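Long-range contact in TetR family transcriptional regulator (Streptomyces coelicolor, PDB 7KY1), which probably binds operator DNA through a helix-turn-helix motif as a TetR-type transcriptional regulator: residues A[82-87]-A[121-126]. Residues are numbered along the deposited sequence; the frame is centred on the assembly and turned at random.
Sequences EEHYAR and PVMQAG
Helix 73-86, which comes after the predicted helix-turn-helix in the chain, packs here against helix 121-131 of the TetR-type C-terminal part, with His84 facing Val122, Met123 and Gly126. The axes of helices 82-86 and 121-126 approach to 8.5 Å, their N-to-C directions 129° apart. The His84 ring lies flat on the backbone at Gly126. CA of Gly126 sits 3.5 Å from the ring centroid, only 5° off the normal, in a CH-pi contact. The lack of a side chain on Gly126 permits this, because a CB would run into the ring. ND1 of His84 is hydrogen-bonded to Val81 O within its own helix, which helps fix the turn of the ring. As in other TetR regulators, helix 73-86 probably links the helix-turn-helix to the C-terminal core, and Val122 also touches Ser39 on helix 28-49 of the DNA-binding part. Val122 CG1, anti to the backbone N (chi1 172°), lies 3.7 Å from His84 CB. The bend of Met123 at chi2 brings SD to 3.8 Å from His84 CD2, oblique to the ring; a second bend at chi3 takes CE to 3.4 Å from His84 O. An alanine in place of His84 would probably open a gap over Gly126 CA and cost Met123 SD its contact with the imidazole. Met123 also touches Ala116 and Phe117 of helix 102-119.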
ATOM      1  N   GLU A  82     -15.656  -6.724  -7.313  1.00 14.72           N
ATOM      2  CA  GLU A  82     -15.468  -7.860  -8.210  1.00 17.15           C
ATOM      3  C   GLU A  82     -15.283  -7.390  -9.649  1.00 18.53           C
ATOM      4  O   GLU A  82     -14.451  -7.934 -10.392  1.00 18.11           O
ATOM      5  CB  GLU A  82     -16.642  -8.840  -8.100  1.00 26.64           C
ATOM      6  CG  GLU A  82     -16.557  -9.767  -6.876  1.00 34.81           C
ATOM      7  CD  GLU A  82     -15.535 -10.905  -7.029  1.00 54.73           C
ATOM      8  OE1 GLU A  82     -14.625 -10.788  -7.879  1.00 56.52           O
ATOM      9  OE2 GLU A  82     -15.638 -11.902  -6.271  1.00 63.67           O
ATOM     10  N   GLU A  83     -16.030  -6.367 -10.058  1.00 17.48           N
ATOM     11  CA  GLU A  83     -15.923  -5.917 -11.441  1.00 17.20           C
ATOM     12  C   GLU A  83     -14.548  -5.313 -11.741  1.00 17.49           C
ATOM     13  O   GLU A  83     -14.056  -5.452 -12.874  1.00 16.63           O
ATOM     14  CB  GLU A  83     -17.061  -4.942 -11.759  1.00 21.97           C
ATOM     15  CG  GLU A  83     -17.012  -4.311 -13.156  1.00 18.68           C
ATOM     16  CD  GLU A  83     -17.257  -5.278 -14.325  1.00 21.20           C
ATOM     17  OE1 GLU A  83     -17.623  -6.456 -14.117  1.00 21.30           O
ATOM     18  OE2 GLU A  83     -17.075  -4.826 -15.481  1.00 23.08           O
ATOM     19  N   HIS A  84     -13.891  -4.682 -10.754  1.00 16.99           N
ATOM     20  CA  HIS A  84     -12.616  -4.051 -11.076  1.00 16.01           C
ATOM     21  C   HIS A  84     -11.502  -5.072 -11.237  1.00 16.27           C
ATOM     22  O   HIS A  84     -10.457  -4.728 -11.790  1.00 21.38           O
ATOM     23  CB  HIS A  84     -12.269  -2.931 -10.056  1.00 20.35           C
ATOM     24  CG  HIS A  84     -11.281  -3.275  -8.969  1.00 17.12           C
ATOM     25  ND1 HIS A  84     -11.538  -4.180  -7.959  1.00 15.97           N
ATOM     26  CD2 HIS A  84     -10.081  -2.710  -8.664  1.00 19.11           C
ATOM     27  CE1 HIS A  84     -10.515  -4.198  -7.116  1.00 18.65           C
ATOM     28  NE2 HIS A  84      -9.623  -3.309  -7.517  1.00 20.07           N
ATOM     29  N   TYR A  85     -11.735  -6.325 -10.859  1.00 17.17           N
ATOM     30  CA  TYR A  85     -10.808  -7.411 -11.169  1.00 16.58           C
ATOM     31  C   TYR A  85     -11.149  -8.130 -12.460  1.00 19.20           C
ATOM     32  O   TYR A  85     -10.296  -8.846 -12.995  1.00 19.28           O
ATOM     33  CB  TYR A  85     -10.783  -8.467 -10.053  1.00 17.27           C
ATOM     34  CG  TYR A  85     -10.288  -7.982  -8.720  1.00 20.38           C
ATOM     35  CD1 TYR A  85      -9.023  -7.418  -8.594  1.00 19.12           C
ATOM     36  CD2 TYR A  85     -11.071  -8.112  -7.582  1.00 26.20           C
ATOM     37  CE1 TYR A  85      -8.556  -6.964  -7.364  1.00 19.40           C
ATOM     38  CE2 TYR A  85     -10.621  -7.678  -6.363  1.00 20.48           C
ATOM     39  CZ  TYR A  85      -9.372  -7.106  -6.248  1.00 22.13           C
ATOM     40  OH  TYR A  85      -8.931  -6.675  -5.014  1.00 22.79           O
ATOM     41  N   ALA A  86     -12.352  -7.926 -12.990  1.00 19.15           N
ATOM     42  CA  ALA A  86     -12.912  -8.844 -13.973  1.00 17.59           C
ATOM     43  C   ALA A  86     -12.310  -8.706 -15.368  1.00 16.07           C
ATOM     44  O   ALA A  86     -12.277  -9.708 -16.097  1.00 20.69           O
ATOM     45  CB  ALA A  86     -14.431  -8.659 -14.039  1.00 18.10           C
ATOM     46  N   ARG A  87     -11.867  -7.512 -15.784  1.00 19.57           N
ATOM     47  CA  ARG A  87     -11.419  -7.358 -17.168  1.00 18.16           C
ATOM     48  C   ARG A  87     -10.036  -7.952 -17.429  1.00 18.28           C
ATOM     49  O   ARG A  87      -9.665  -8.135 -18.595  1.00 18.39           O
ATOM     50  CB  ARG A  87     -11.414  -5.888 -17.583  1.00 21.51           C
ATOM     51  CG  ARG A  87     -10.270  -5.092 -16.989  1.00 24.70           C
ATOM     52  CD  ARG A  87     -10.209  -3.661 -17.526  1.00 32.16           C
ATOM     53  NE  ARG A  87      -9.276  -3.549 -18.644  1.00 46.80           N
ATOM     54  CZ  ARG A  87      -8.644  -2.429 -18.982  1.00 53.49           C
ATOM     55  NH1 ARG A  87      -8.836  -1.313 -18.287  1.00 53.83           N
ATOM     56  NH2 ARG A  87      -7.806  -2.429 -20.010  1.00 58.76           N
ATOM     57  N   PRO A 121     -12.746   5.077 -13.385  1.00 22.59           N
ATOM     58  CA  PRO A 121     -13.418   5.020 -12.079  1.00 23.76           C
ATOM     59  C   PRO A 121     -13.647   3.610 -11.567  1.00 19.98           C
ATOM     60  O   PRO A 121     -13.700   3.414 -10.347  1.00 19.94           O
ATOM     61  CB  PRO A 121     -14.746   5.755 -12.330  1.00 28.87           C
ATOM     62  CG  PRO A 121     -14.478   6.622 -13.501  1.00 32.12           C
ATOM     63  CD  PRO A 121     -13.531   5.835 -14.372  1.00 31.37           C
ATOM     64  N   VAL A 122     -13.785   2.613 -12.449  1.00 19.22           N
ATOM     65  CA  VAL A 122     -13.953   1.243 -11.966  1.00 23.00           C
ATOM     66  C   VAL A 122     -12.730   0.800 -11.170  1.00 18.70           C
ATOM     67  O   VAL A 122     -12.846   0.218 -10.082  1.00 19.72           O
ATOM     68  CB  VAL A 122     -14.233   0.296 -13.141  1.00 26.04           C
ATOM     69  CG1 VAL A 122     -14.212  -1.145 -12.652  1.00 30.55           C
ATOM     70  CG2 VAL A 122     -15.578   0.645 -13.771  1.00 29.57           C
ATOM     71  N   MET A 123     -11.537   1.052 -11.707  1.00 19.04           N
ATOM     72  CA  MET A 123     -10.312   0.727 -10.989  1.00 16.59           C
ATOM     73  C   MET A 123     -10.155   1.577  -9.737  1.00 18.09           C
ATOM     74  O   MET A 123      -9.815   1.060  -8.669  1.00 18.76           O
ATOM     75  CB  MET A 123      -9.108   0.906 -11.920  1.00 20.19           C
ATOM     76  CG  MET A 123      -7.843   0.199 -11.488  1.00 29.69           C
ATOM     77  SD  MET A 123      -7.989  -1.601 -11.646  1.00 33.34           S
ATOM     78  CE  MET A 123      -9.142  -1.772 -12.972  1.00 37.28           C
ATOM     79  N   GLN A 124     -10.397   2.889  -9.842  1.00 18.26           N
ATOM     80  CA  GLN A 124     -10.290   3.745  -8.667  1.00 20.00           C
ATOM     81  C   GLN A 124     -11.264   3.317  -7.567  1.00 21.32           C
ATOM     82  O   GLN A 124     -10.895   3.281  -6.386  1.00 20.31           O
ATOM     83  CB  GLN A 124     -10.513   5.197  -9.074  1.00 19.41           C
ATOM     84  CG  GLN A 124      -9.466   5.665 -10.082  1.00 21.63           C
ATOM     85  CD  GLN A 124      -9.845   6.954 -10.770  1.00 25.39           C
ATOM     86  OE1 GLN A 124     -10.987   7.419 -10.670  1.00 28.66           O
ATOM     87  NE2 GLN A 124      -8.892   7.544 -11.479  1.00 23.23           N
ATOM     88  N   ALA A 125     -12.507   2.974  -7.933  1.00 20.79           N
ATOM     89  CA  ALA A 125     -13.497   2.578  -6.926  1.00 18.65           C
ATOM     90  C   ALA A 125     -13.138   1.257  -6.257  1.00 18.67           C
ATOM     91  O   ALA A 125     -13.242   1.121  -5.033  1.00 18.82           O
ATOM     92  CB  ALA A 125     -14.875   2.490  -7.563  1.00 18.26           C
ATOM     93  N   GLY A 126     -12.737   0.257  -7.043  1.00 15.61           N
ATOM     94  CA  GLY A 126     -12.323  -0.997  -6.442  1.00 18.53           C
ATOM     95  C   GLY A 126     -11.210  -0.807  -5.428  1.00 20.84           C
ATOM     96  O   GLY A 126     -11.251  -1.369  -4.333  1.00 19.98           O
TER